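Local coordinates for protein endo-1,4-beta-xylanase (Bacteroides thetaiotaomicron VPI-5482, PDB 3KST) that probably hydrolyses O-glycosidic bonds during xylan breakdown, as a calcium-binding member of glycosyl hydrolase family 43, at residues P236-D241 with Y281-A286; Y202-A207 with G252-C257; Y215-A220 with V293-T298; N20-A25 with K263-A268; P27-M30 with K35-A38. All coordinates share one frame; numbering follows the deposited sequence.

Contact 1 (P236-D241 with Y281-A286)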
# COMPACT_ATOMS: atom_id res chain seq x y z
N PRO A 236 -1.06 -17.98 3.76
CA PRO A 236 -0.58 -16.59 3.87
C PRO A 236 0.76 -16.38 4.60
O PRO A 236 1.17 -17.21 5.43
CB PRO A 236 -1.70 -15.91 4.62
CG PRO A 236 -2.29 -16.97 5.50
CD PRO A 236 -2.07 -18.29 4.79
N LEU A 237 1.43 -15.28 4.26
CA LEU A 237 2.66 -14.85 4.94
C LEU A 237 2.35 -14.25 6.30
O LEU A 237 3.20 -14.33 7.20
CB LEU A 237 3.43 -13.80 4.12
CG LEU A 237 4.30 -14.21 2.92
CD1 LEU A 237 3.76 -15.42 2.20
CD2 LEU A 237 4.54 -12.99 1.98
N LEU A 238 1.18 -13.61 6.44
CA LEU A 238 0.79 -12.89 7.65
C LEU A 238 -0.73 -12.92 7.78
O LEU A 238 -1.41 -12.45 6.91
CB LEU A 238 1.25 -11.42 7.54
CG LEU A 238 0.79 -10.46 8.68
CD1 LEU A 238 1.42 -10.90 9.96
CD2 LEU A 238 1.08 -8.98 8.37
N GLN A 239 -1.24 -13.49 8.87
CA GLN A 239 -2.67 -13.57 9.16
C GLN A 239 -2.79 -13.61 10.71
O GLN A 239 -3.05 -14.65 11.32
CB GLN A 239 -3.31 -14.76 8.44
CG GLN A 239 -4.83 -14.87 8.60
CD GLN A 239 -5.42 -16.04 7.82
OE1 GLN A 239 -5.00 -17.17 8.00
NE2 GLN A 239 -6.42 -15.77 6.99
N GLY A 240 -2.53 -12.45 11.30
CA GLY A 240 -2.54 -12.23 12.75
C GLY A 240 -1.15 -12.52 13.29
O GLY A 240 -0.56 -13.54 12.92
N ASP A 241 -0.64 -11.63 14.16
CA ASP A 241 0.68 -11.79 14.83
C ASP A 241 0.43 -12.46 16.16
O ASP A 241 -0.32 -11.93 16.99
CB ASP A 241 1.36 -10.46 15.08
CG ASP A 241 2.73 -10.62 15.73
OD1 ASP A 241 3.59 -11.24 15.09
OD2 ASP A 241 2.92 -10.13 16.86
N TYR A 281 1.65 -1.08 12.11
CA TYR A 281 2.74 -1.84 12.78
C TYR A 281 3.79 -2.23 11.74
O TYR A 281 3.53 -2.21 10.54
CB TYR A 281 2.17 -3.10 13.43
CG TYR A 281 1.13 -2.82 14.50
CD1 TYR A 281 1.52 -2.55 15.80
CD2 TYR A 281 -0.24 -2.77 14.20
CE1 TYR A 281 0.59 -2.25 16.79
CE2 TYR A 281 -1.19 -2.48 15.16
CZ TYR A 281 -0.75 -2.20 16.48
OH TYR A 281 -1.68 -1.92 17.45
N ILE A 282 4.98 -2.61 12.21
CA ILE A 282 6.10 -2.99 11.33
C ILE A 282 6.76 -4.32 11.74
O ILE A 282 7.06 -4.53 12.91
CB ILE A 282 7.14 -1.89 11.28
CG1 ILE A 282 6.58 -0.59 10.67
CG2 ILE A 282 8.40 -2.34 10.47
CD1 ILE A 282 7.55 0.60 10.81
N LYS A 283 6.99 -5.20 10.76
CA LYS A 283 7.68 -6.49 10.94
C LYS A 283 8.84 -6.52 9.96
O LYS A 283 9.00 -5.61 9.14
CB LYS A 283 6.69 -7.65 10.75
CG LYS A 283 5.82 -7.91 11.99
CD LYS A 283 4.74 -9.02 11.77
CE LYS A 283 5.29 -10.44 11.86
NZ LYS A 283 5.67 -10.92 13.23
N ASP A 284 9.67 -7.56 10.05
CA ASP A 284 10.76 -7.75 9.11
C ASP A 284 10.21 -8.33 7.82
O ASP A 284 9.15 -8.95 7.81
CB ASP A 284 11.85 -8.63 9.70
CG ASP A 284 12.49 -8.01 10.92
OD1 ASP A 284 12.96 -6.85 10.80
OD2 ASP A 284 12.52 -8.66 11.96
N PHE A 285 10.94 -8.08 6.73
CA PHE A 285 10.59 -8.53 5.39
C PHE A 285 11.83 -9.00 4.65
O PHE A 285 12.85 -8.33 4.69
CB PHE A 285 10.00 -7.38 4.59
CG PHE A 285 9.52 -7.77 3.24
CD1 PHE A 285 8.34 -8.46 3.10
CD2 PHE A 285 10.27 -7.49 2.10
CE1 PHE A 285 7.87 -8.84 1.83
CE2 PHE A 285 9.83 -7.85 0.84
CZ PHE A 285 8.63 -8.56 0.71
N ALA A 286 11.71 -10.09 3.91
CA ALA A 286 12.84 -10.53 3.08
C ALA A 286 12.43 -11.50 2.00
O ALA A 286 11.41 -12.16 2.11
CB ALA A 286 13.96 -11.14 3.93

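Contact 2 (Y202-A207 with G252-C257)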
# COMPACT_ATOMS: atom_id res chain seq x y z
N TYR A 202 7.39 -10.28 -7.86
CA TYR A 202 6.64 -10.70 -6.68
C TYR A 202 5.50 -9.74 -6.45
O TYR A 202 5.76 -8.53 -6.26
CB TYR A 202 7.53 -10.69 -5.43
CG TYR A 202 8.65 -11.68 -5.49
CD1 TYR A 202 9.82 -11.39 -6.19
CD2 TYR A 202 8.55 -12.93 -4.84
CE1 TYR A 202 10.85 -12.31 -6.25
CE2 TYR A 202 9.55 -13.85 -4.91
CZ TYR A 202 10.71 -13.53 -5.60
OH TYR A 202 11.73 -14.43 -5.69
N LEU A 203 4.27 -10.26 -6.50
CA LEU A 203 3.06 -9.48 -6.26
C LEU A 203 2.56 -9.88 -4.88
O LEU A 203 2.10 -11.02 -4.68
CB LEU A 203 2.02 -9.74 -7.35
CG LEU A 203 0.73 -8.90 -7.40
CD1 LEU A 203 0.01 -9.15 -8.75
CD2 LEU A 203 -0.22 -9.13 -6.25
N ILE A 204 2.68 -8.95 -3.93
CA ILE A 204 2.32 -9.15 -2.53
C ILE A 204 0.94 -8.45 -2.30
O ILE A 204 0.76 -7.24 -2.60
CB ILE A 204 3.46 -8.61 -1.61
CG1 ILE A 204 4.84 -9.13 -2.08
CG2 ILE A 204 3.18 -9.01 -0.19
CD1 ILE A 204 6.00 -8.21 -1.75
N TYR A 205 -0.03 -9.21 -1.80
CA TYR A 205 -1.40 -8.74 -1.71
C TYR A 205 -2.11 -9.18 -0.44
O TYR A 205 -1.62 -10.09 0.26
CB TYR A 205 -2.19 -9.27 -2.95
CG TYR A 205 -2.31 -10.78 -2.98
CD1 TYR A 205 -1.34 -11.57 -3.61
CD2 TYR A 205 -3.40 -11.43 -2.36
CE1 TYR A 205 -1.45 -13.00 -3.61
CE2 TYR A 205 -3.51 -12.85 -2.35
CZ TYR A 205 -2.53 -13.61 -3.00
OH TYR A 205 -2.59 -14.99 -2.98
N SER A 206 -3.26 -8.56 -0.19
CA SER A 206 -4.13 -8.93 0.93
C SER A 206 -5.43 -9.57 0.43
O SER A 206 -5.93 -9.24 -0.65
CB SER A 206 -4.44 -7.71 1.79
OG SER A 206 -3.28 -7.07 2.29
N ALA A 207 -5.98 -10.52 1.20
CA ALA A 207 -7.27 -11.16 0.90
C ALA A 207 -8.21 -11.12 2.09
O ALA A 207 -7.75 -11.02 3.25
CB ALA A 207 -7.08 -12.60 0.35
N GLY A 252 -0.51 -3.79 3.40
CA GLY A 252 0.79 -3.26 3.77
C GLY A 252 1.67 -2.89 2.61
O GLY A 252 1.22 -2.86 1.46
N ALA A 253 2.94 -2.67 2.92
CA ALA A 253 3.92 -2.30 1.90
C ALA A 253 5.33 -2.68 2.36
O ALA A 253 5.65 -2.50 3.57
CB ALA A 253 3.84 -0.82 1.63
N PRO A 254 6.16 -3.24 1.44
CA PRO A 254 7.55 -3.52 1.78
C PRO A 254 8.41 -2.28 1.58
O PRO A 254 8.13 -1.47 0.69
CB PRO A 254 7.96 -4.63 0.80
CG PRO A 254 6.84 -4.80 -0.17
CD PRO A 254 5.83 -3.75 0.09
N PHE A 255 9.48 -2.12 2.38
CA PHE A 255 10.41 -0.99 2.19
C PHE A 255 11.79 -1.28 2.76
O PHE A 255 11.91 -2.08 3.70
CB PHE A 255 9.85 0.30 2.80
CG PHE A 255 9.64 0.23 4.30
CD1 PHE A 255 8.46 -0.31 4.82
CD2 PHE A 255 10.62 0.69 5.20
CE1 PHE A 255 8.26 -0.40 6.23
CE2 PHE A 255 10.43 0.60 6.60
CZ PHE A 255 9.24 0.07 7.11
N GLN A 256 12.82 -0.66 2.16
CA GLN A 256 14.21 -0.84 2.60
C GLN A 256 14.51 0.17 3.69
O GLN A 256 13.91 1.27 3.74
CB GLN A 256 15.22 -0.80 1.42
CG GLN A 256 15.23 0.43 0.49
CD GLN A 256 16.22 1.51 0.88
OE1 GLN A 256 16.91 1.44 1.92
NE2 GLN A 256 16.34 2.52 0.01
N CYS A 257 15.44 -0.19 4.58
CA CYS A 257 15.83 0.66 5.69
C CYS A 257 17.23 1.21 5.52
O CYS A 257 17.96 0.80 4.61
CB CYS A 257 15.68 -0.14 6.98
SG CYS A 257 13.99 -0.64 7.18
O HOH W 1 1.28 -5.77 -0.11
O HOH W 2 -1.33 -5.93 0.98

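Contact 3 (Y215-A220 with V293-T298)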
# COMPACT_ATOMS: atom_id res chain seq x y z
N TYR A 215 -8.22 -11.23 7.79
CA TYR A 215 -7.54 -10.41 6.76
C TYR A 215 -6.07 -10.83 6.83
O TYR A 215 -5.50 -10.96 7.95
CB TYR A 215 -7.65 -8.92 7.07
CG TYR A 215 -7.43 -7.94 5.92
CD1 TYR A 215 -8.10 -8.07 4.70
CD2 TYR A 215 -6.67 -6.79 6.11
CE1 TYR A 215 -7.95 -7.12 3.66
CE2 TYR A 215 -6.50 -5.83 5.08
CZ TYR A 215 -7.15 -6.02 3.86
OH TYR A 215 -7.00 -5.09 2.88
N GLY A 216 -5.46 -11.08 5.67
CA GLY A 216 -4.09 -11.54 5.63
C GLY A 216 -3.36 -11.25 4.34
O GLY A 216 -3.98 -10.89 3.35
N VAL A 217 -2.04 -11.40 4.39
CA VAL A 217 -1.16 -11.11 3.28
C VAL A 217 -0.56 -12.37 2.67
O VAL A 217 -0.09 -13.26 3.39
CB VAL A 217 -0.01 -10.20 3.73
CG1 VAL A 217 0.98 -9.91 2.55
CG2 VAL A 217 -0.57 -8.88 4.32
N GLY A 218 -0.51 -12.42 1.34
CA GLY A 218 0.13 -13.51 0.62
C GLY A 218 0.86 -12.94 -0.58
O GLY A 218 0.79 -11.72 -0.83
N TYR A 219 1.54 -13.80 -1.33
CA TYR A 219 2.16 -13.36 -2.61
C TYR A 219 2.01 -14.36 -3.76
O TYR A 219 1.59 -15.51 -3.56
CB TYR A 219 3.64 -12.98 -2.42
CG TYR A 219 4.63 -14.13 -2.30
CD1 TYR A 219 4.88 -14.74 -1.07
CD2 TYR A 219 5.33 -14.61 -3.42
CE1 TYR A 219 5.80 -15.79 -0.93
CE2 TYR A 219 6.26 -15.68 -3.30
CZ TYR A 219 6.48 -16.25 -2.05
OH TYR A 219 7.36 -17.29 -1.90
N ALA A 220 2.35 -13.86 -4.94
CA ALA A 220 2.40 -14.60 -6.20
C ALA A 220 3.58 -14.12 -6.99
O ALA A 220 4.00 -12.96 -6.84
CB ALA A 220 1.13 -14.42 -7.01
N VAL A 293 9.47 -15.43 0.00
CA VAL A 293 9.23 -14.20 0.78
C VAL A 293 8.84 -14.56 2.23
O VAL A 293 8.14 -15.56 2.45
CB VAL A 293 8.11 -13.33 0.13
CG1 VAL A 293 7.95 -11.99 0.85
CG2 VAL A 293 8.40 -13.08 -1.33
N THR A 294 9.29 -13.75 3.19
CA THR A 294 8.93 -13.91 4.61
C THR A 294 8.60 -12.56 5.22
O THR A 294 9.19 -11.53 4.87
CB THR A 294 10.05 -14.56 5.53
OG1 THR A 294 11.21 -13.72 5.59
CG2 THR A 294 10.42 -15.92 5.01
N ILE A 295 7.58 -12.57 6.06
CA ILE A 295 7.20 -11.44 6.89
C ILE A 295 7.31 -12.08 8.28
O ILE A 295 6.65 -13.10 8.54
CB ILE A 295 5.79 -10.93 6.61
CG1 ILE A 295 5.72 -10.25 5.25
CG2 ILE A 295 5.35 -9.92 7.70
CD1 ILE A 295 4.26 -9.95 4.83
N SER A 296 8.16 -11.52 9.12
CA SER A 296 8.50 -12.10 10.42
C SER A 296 9.06 -11.11 11.43
O SER A 296 9.16 -9.91 11.17
CB SER A 296 9.54 -13.21 10.18
OG SER A 296 10.74 -12.64 9.73
N GLY A 297 9.42 -11.62 12.60
CA GLY A 297 10.04 -10.82 13.63
C GLY A 297 9.10 -10.18 14.61
O GLY A 297 7.87 -10.13 14.43
N THR A 298 9.70 -9.67 15.68
CA THR A 298 8.97 -8.99 16.73
C THR A 298 8.37 -7.72 16.13
O THR A 298 9.07 -6.97 15.45
CB THR A 298 9.88 -8.61 17.92
OG1 THR A 298 10.64 -9.76 18.35
CG2 THR A 298 9.05 -8.07 19.11

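Contact 4 (N20-A25 with K263-A268)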
# COMPACT_ATOMS: atom_id res chain seq x y z
N ASN A 20 -0.19 6.51 21.31
CA ASN A 20 0.65 5.29 21.41
C ASN A 20 0.54 4.35 20.18
O ASN A 20 0.92 3.19 20.25
CB ASN A 20 0.34 4.52 22.72
CG ASN A 20 0.85 5.26 23.96
OD1 ASN A 20 1.96 5.79 23.97
ND2 ASN A 20 0.05 5.25 25.03
N TYR A 21 0.01 4.85 19.07
CA TYR A 21 -0.20 4.07 17.84
C TYR A 21 0.16 4.94 16.67
O TYR A 21 0.33 6.13 16.83
CB TYR A 21 -1.67 3.70 17.70
CG TYR A 21 -2.19 3.02 18.90
CD1 TYR A 21 -2.73 3.76 19.95
CD2 TYR A 21 -2.09 1.62 19.04
CE1 TYR A 21 -3.16 3.14 21.11
CE2 TYR A 21 -2.53 0.99 20.19
CZ TYR A 21 -3.08 1.75 21.22
OH TYR A 21 -3.54 1.13 22.35
N LEU A 22 0.29 4.33 15.49
CA LEU A 22 0.43 5.10 14.24
C LEU A 22 -0.98 4.97 13.62
O LEU A 22 -1.32 3.94 13.02
CB LEU A 22 1.54 4.54 13.36
CG LEU A 22 1.67 5.27 12.03
CD1 LEU A 22 1.79 6.79 12.24
CD2 LEU A 22 2.84 4.74 11.23
N PRO A 23 -1.81 6.03 13.76
CA PRO A 23 -3.23 5.90 13.50
C PRO A 23 -3.68 5.94 12.04
O PRO A 23 -4.51 6.78 11.67
CB PRO A 23 -3.80 7.05 14.34
CG PRO A 23 -2.81 8.11 14.17
CD PRO A 23 -1.48 7.43 14.16
N ILE A 24 -3.16 5.02 11.24
CA ILE A 24 -3.56 4.90 9.80
C ILE A 24 -3.82 3.43 9.44
O ILE A 24 -3.31 2.51 10.10
CB ILE A 24 -2.48 5.45 8.82
CG1 ILE A 24 -1.12 4.73 9.01
CG2 ILE A 24 -2.30 6.97 9.01
CD1 ILE A 24 0.03 5.22 8.12
N ALA A 25 -4.62 3.26 8.38
CA ALA A 25 -4.84 1.96 7.75
C ALA A 25 -4.12 2.02 6.38
O ALA A 25 -3.64 3.07 5.94
CB ALA A 25 -6.34 1.69 7.57
N LYS A 263 11.63 -4.20 5.72
CA LYS A 263 10.56 -4.24 6.70
C LYS A 263 9.28 -4.21 5.92
O LYS A 263 9.29 -3.82 4.74
CB LYS A 263 10.64 -3.00 7.58
CG LYS A 263 11.84 -2.96 8.54
CD LYS A 263 11.69 -3.91 9.70
CE LYS A 263 12.60 -3.55 10.88
NZ LYS A 263 14.00 -3.77 10.56
N TYR A 264 8.20 -4.62 6.59
CA TYR A 264 6.85 -4.63 5.98
C TYR A 264 5.89 -3.91 6.94
O TYR A 264 5.70 -4.38 8.08
CB TYR A 264 6.41 -6.08 5.71
CG TYR A 264 5.14 -6.17 4.90
CD1 TYR A 264 5.18 -6.08 3.51
CD2 TYR A 264 3.88 -6.27 5.51
CE1 TYR A 264 4.01 -6.13 2.74
CE2 TYR A 264 2.70 -6.33 4.73
CZ TYR A 264 2.77 -6.26 3.34
OH TYR A 264 1.64 -6.29 2.55
N ILE A 265 5.35 -2.76 6.51
CA ILE A 265 4.41 -1.99 7.34
C ILE A 265 3.01 -2.51 7.01
O ILE A 265 2.73 -2.81 5.85
CB ILE A 265 4.55 -0.45 7.15
CG1 ILE A 265 3.72 0.31 8.18
CG2 ILE A 265 4.21 0.00 5.73
CD1 ILE A 265 4.02 1.83 8.14
N PHE A 266 2.14 -2.60 8.01
CA PHE A 266 0.78 -3.11 7.81
C PHE A 266 -0.12 -2.60 8.93
O PHE A 266 0.37 -2.15 9.95
CB PHE A 266 0.75 -4.65 7.79
CG PHE A 266 1.23 -5.29 9.08
CD1 PHE A 266 2.59 -5.50 9.29
CD2 PHE A 266 0.33 -5.63 10.09
CE1 PHE A 266 3.05 -6.06 10.49
CE2 PHE A 266 0.77 -6.21 11.31
CZ PHE A 266 2.15 -6.43 11.50
N HIS A 267 -1.43 -2.68 8.70
CA HIS A 267 -2.41 -2.31 9.72
C HIS A 267 -2.97 -3.55 10.41
O HIS A 267 -2.78 -4.70 9.98
CB HIS A 267 -3.54 -1.42 9.17
CG HIS A 267 -4.52 -2.13 8.30
ND1 HIS A 267 -4.76 -1.75 7.00
CD2 HIS A 267 -5.34 -3.19 8.54
CE1 HIS A 267 -5.68 -2.54 6.48
NE2 HIS A 267 -6.04 -3.42 7.39
N ALA A 268 -3.70 -3.30 11.49
CA ALA A 268 -4.42 -4.33 12.21
C ALA A 268 -5.64 -3.66 12.85
O ALA A 268 -5.69 -2.43 12.95
CB ALA A 268 -3.53 -4.94 13.26

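Contact 5 (P27-M30 with K35-A38)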
# COMPACT_ATOMS: atom_id res chain seq x y z
N PRO A 27 -1.23 1.26 5.21
CA PRO A 27 0.00 2.02 5.21
C PRO A 27 1.00 1.79 4.08
O PRO A 27 1.10 0.70 3.50
CB PRO A 27 0.63 1.63 6.58
CG PRO A 27 0.22 0.23 6.73
CD PRO A 27 -1.24 0.33 6.37
N TYR A 28 1.70 2.88 3.76
CA TYR A 28 2.82 2.89 2.84
C TYR A 28 3.96 3.75 3.40
O TYR A 28 3.69 4.87 3.83
CB TYR A 28 2.41 3.46 1.47
CG TYR A 28 3.51 3.34 0.46
CD1 TYR A 28 3.63 2.19 -0.32
CD2 TYR A 28 4.49 4.35 0.34
CE1 TYR A 28 4.72 2.06 -1.24
CE2 TYR A 28 5.55 4.23 -0.59
CZ TYR A 28 5.67 3.10 -1.35
OH TYR A 28 6.72 2.99 -2.23
N VAL A 29 5.19 3.27 3.30
CA VAL A 29 6.40 3.98 3.72
C VAL A 29 7.36 4.23 2.54
O VAL A 29 7.74 3.29 1.81
CB VAL A 29 7.12 3.22 4.89
CG1 VAL A 29 8.60 3.64 5.06
CG2 VAL A 29 6.35 3.44 6.19
N MSE A 30 7.76 5.49 2.37
CA MSE A 30 8.80 5.89 1.42
C MSE A 30 10.02 6.26 2.25
O MSE A 30 9.91 7.06 3.20
CB MSE A 30 8.40 7.11 0.60
CG MSE A 30 9.56 7.62 -0.30
SE MSE A 30 9.06 9.12 -1.34
CE MSE A 30 8.72 10.39 0.06
N LYS A 35 15.23 9.52 5.63
CA LYS A 35 14.04 9.81 6.46
C LYS A 35 12.87 8.96 5.99
O LYS A 35 12.65 8.87 4.78
CB LYS A 35 13.71 11.32 6.32
CG LYS A 35 12.97 11.99 7.49
CD LYS A 35 13.83 12.03 8.75
CE LYS A 35 13.71 13.35 9.56
NZ LYS A 35 12.41 13.55 10.20
N TYR A 36 12.16 8.34 6.93
CA TYR A 36 10.97 7.52 6.63
C TYR A 36 9.75 8.40 6.57
O TYR A 36 9.59 9.26 7.42
CB TYR A 36 10.77 6.43 7.67
CG TYR A 36 11.96 5.51 7.76
CD1 TYR A 36 12.20 4.54 6.78
CD2 TYR A 36 12.87 5.61 8.82
CE1 TYR A 36 13.30 3.68 6.87
CE2 TYR A 36 14.00 4.76 8.89
CZ TYR A 36 14.20 3.81 7.91
OH TYR A 36 15.28 2.96 8.00
N TYR A 37 8.88 8.18 5.58
CA TYR A 37 7.64 8.95 5.41
C TYR A 37 6.49 7.97 5.26
O TYR A 37 6.52 7.14 4.34
CB TYR A 37 7.70 9.86 4.19
CG TYR A 37 8.79 10.90 4.27
CD1 TYR A 37 8.56 12.13 4.88
CD2 TYR A 37 10.05 10.65 3.75
CE1 TYR A 37 9.56 13.11 4.97
CE2 TYR A 37 11.06 11.62 3.82
CZ TYR A 37 10.81 12.84 4.43
OH TYR A 37 11.81 13.80 4.51
N ALA A 38 5.50 8.05 6.15
CA ALA A 38 4.35 7.15 6.15
C ALA A 38 3.11 7.88 5.72
O ALA A 38 2.88 9.00 6.14
CB ALA A 38 4.10 6.57 7.53

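Contact 1 (P236-D241 with Y281-A286)
Asp241 and Lys283 form a salt bridge between two elements of the five-bladed beta-propeller fold of family 43 enzymes: the loop that follows strand 230-231, and the middle of strand 279-287. Asp241 OD1 and Lys283 NZ lie 2.8 Å apart. The ammonium nitrogen meets the oxygen from above the carboxylate plane, 37° out of it. Lys283 reaches this point because its chain bends twice, at chi3 and at chi4, which turns NZ away from the direction set by its first carbons. The same nitrogen also donates to the carbonyl O of Gly297, its stronger partner, and so a buried ammonium group is held by one charged and one neutral acceptor. On the aspartate, the two oxygens divide the work: OD1 takes the lysine, while OD2 is hydrogen-bonded to OG1 of Thr244. A second threonine hydroxyl, Thr249 OG1, is bonded to the backbone N of Gly240, the residue just before the aspartate. Further back, a classic beta bulge sets Leu237 and Leu238 together opposite Val217, which bonds to the backbone of both. Leu238 supplies the apolar share of the contact. With CG anti to the backbone N (chi1 174°), its CD1 rests 4.2 Å from Lys283 CD, against the methylene part of the lysine.

Contact 2 (Y202-A207 with G252-C257)
The end of the Ile204 side chain meets the proline ring of Pro254 at CG, across the gap between strands 200-207 and 250-256, which belong to different sheets of the propeller. The touching parts run 168° apart, yet the CA atoms of Ile204 and Ala253 are 8.3 Å from each other, too far for direct backbone pairing. In Ile204, CB stays clear of the other strand, and its CG2 branch turns to Val217 of its own sheet. CG1 leaves in the opposite sense, anti to the carbonyl carbon (chi1 -48°), and extends the chain outward past Tyr219. Only the last atom, CD1, crosses: it sits 3.9 Å from Pro254 CG and also packs on the ring of Phe285.

Beyond this apolar touch the gap is bridged by water. One water lies 2.9 Å from Ile204 O and 3.3 Å from Gly252 O, with both bonds weak. A second lies 2.6 Å from Ser206 OG and accepts a weak bond from Gly252 N at 3.3 Å. Ser206 OG is also hydrogen-bonded to the backbone N of His251, a calcium ligand, and Ser206 lies about 5 Å, side chain to side chain, from Glu190, the predicted proton donor. The chemistry is therefore mixed: the side chain of Ile204 makes a purely aliphatic touch, while the carbonyl of the same residue and Ser206 OG reach the other strand through ordered water, by bonds that are mostly weak.

Contact 3 (Y215-A220 with V293-T298)
The phenol ring of Tyr219 carries Val293 on one face: CG2 stands over the middle of the ring, 3.6 Å from its centroid and 6° off the normal, a CH-pi contact made almost along the ring normal. Val293 CB lies over the same face but displaced toward the rim, 3.5 Å from Tyr219 CE1. At the far end of the ring, Tyr219 OH accepts a weak hydrogen bond from Val293 N, long at 3.4 Å but fairly straight (163°). One valine thus touches the tyrosine through both its side chain and its amide, and the two side chains lie alongside one another, pointing opposite ways. The ring is brought here by the crowded position of CG, between backbone N and carbonyl carbon (chi1 77°), and it is also stacked with the ring of Tyr232, just after strand 230-231.

These residues sit where two sheets of the five-bladed propeller pack face to face, strand 216-222 in one and strand 293-305 in the other. The touching parts run nearly antiparallel, and their CA atoms stay 7.9 Å apart even at the pair Tyr219 and Val293, so side chains, not backbone ladders, fill the interface. A serine in place of Tyr219 would probably leave the Val293 methyl without its aromatic partner and the Val293 amide without its weak acceptor.

Two residues along each strand, Val217 and Ile295 cross at about a right angle. Ile295, with CG1 anti to the carbonyl carbon, brings CD1 to within 4.0 Å of Val217 CG1, and both side chains also pack on Tyr264.

Contact 4 (N20-A25 with K263-A268)
Ile265 meets Leu22 where the loop leading into the first long strand of the propeller, 27-32, crosses strand 262-268; the directions of the touching parts differ by 71°. The loop is folded by an inverse gamma turn centred on Pro23, closed by the bond from Ile24 N to Leu22 O at 2.8 Å, and Leu22 and Ala25, on either side of Pro23, meet the strand at separate points. At the first, Ile265 CD1 and Leu22 CD2 make a loose apolar contact at 4.4 Å.

Two residues on, His267 takes up the rest of the contact. Its CB lies 4.0 Å from Ile24 O, an oxygen already hydrogen-bonded to the hydroxyl of Ser280. With CG placed between the backbone N and the carbonyl carbon (chi1 73°), the imidazole comes up against Ala25. Its ND1 is hydrogen-bonded to the backbone N of Asp26, the predicted proton acceptor, which is consistent with the histidine holding the chain beside a probable catalytic residue. The imidazole also meets the ring of Tyr215 with nearly parallel planes. Toward the loop, ND1 is 3.8 Å from both CA and CB of Ala25.

Contact 5 (P27-M30 with K35-A38)
Met30 and Tyr37 form the hydrogen-bonded antiparallel pair of a beta hairpin, strands 27-32 and 35-41, at the start of the propeller. Both backbone bonds of this pair are present: Met30 N to Tyr37 O at 2.9 Å, with the donor in the carbonyl plane, and Tyr37 N to Met30 O at 2.8 Å, less straight at 145° and with the donor tilted out of the plane. The next pair, Val29 with Ala38, is non-hydrogen-bonded, its CA atoms 4.5 Å apart.

Weaker CA-H...O contacts fill in around that pair. Val29 CA approaches Tyr37 O at 3.2 Å, so this carbonyl receives an amide and a carbon donor, while Ala38 CA points to Tyr28 O.

Apolar contacts divide between the two faces. On one, Val29 puts CG1, anti to the backbone N (chi1 161°), 4.1 Å from Tyr36 CD1, and CG2 an equal 4.1 Å from Ala38 CB; Trp61 covers this group, and the hydroxyl of Tyr36 is bonded to the backbone N of Lys258. An alanine at Val29 would probably open a gap beside the Tyr36 ring and deprive the Ala38 methyl of its contact with CG2.

On the opposite face, Tyr28, whose CB leaves on the same side as that of Met30, comes within about 3 Å, side chain to side chain, of Glu83, a calcium ligand. Met30, present as selenomethionine, extends fully through chi1 and chi2 and then bends at chi3 (64°). The bend carries CE back across to the tyrosine of the facing strand, 3.9 Å from Tyr37 CD2.

From the N terminus, contact 4 opens first at 20-25, and contact 5 closes almost at once, a local hairpin nested inside it. Contact 2 then opens at 202-207, contact 3 at 215-220 and contact 1 at 236-241. Contact 2 closes at 252-257, still within the span of contact 4, which ends at 263-268. Contact 1, closing at 281-286, crosses both contacts 2 and 4. Contact 3 closes last, at 293-298, enclosing contact 1 and likewise crossing 2 and 4. Contacts 1, 2 and 3 bind the sheet of 189-231 to the strands of 250-305; contact 4 ties the N-terminal loop to strand 262-268, and contact 5 pairs the two strands of the first hairpin.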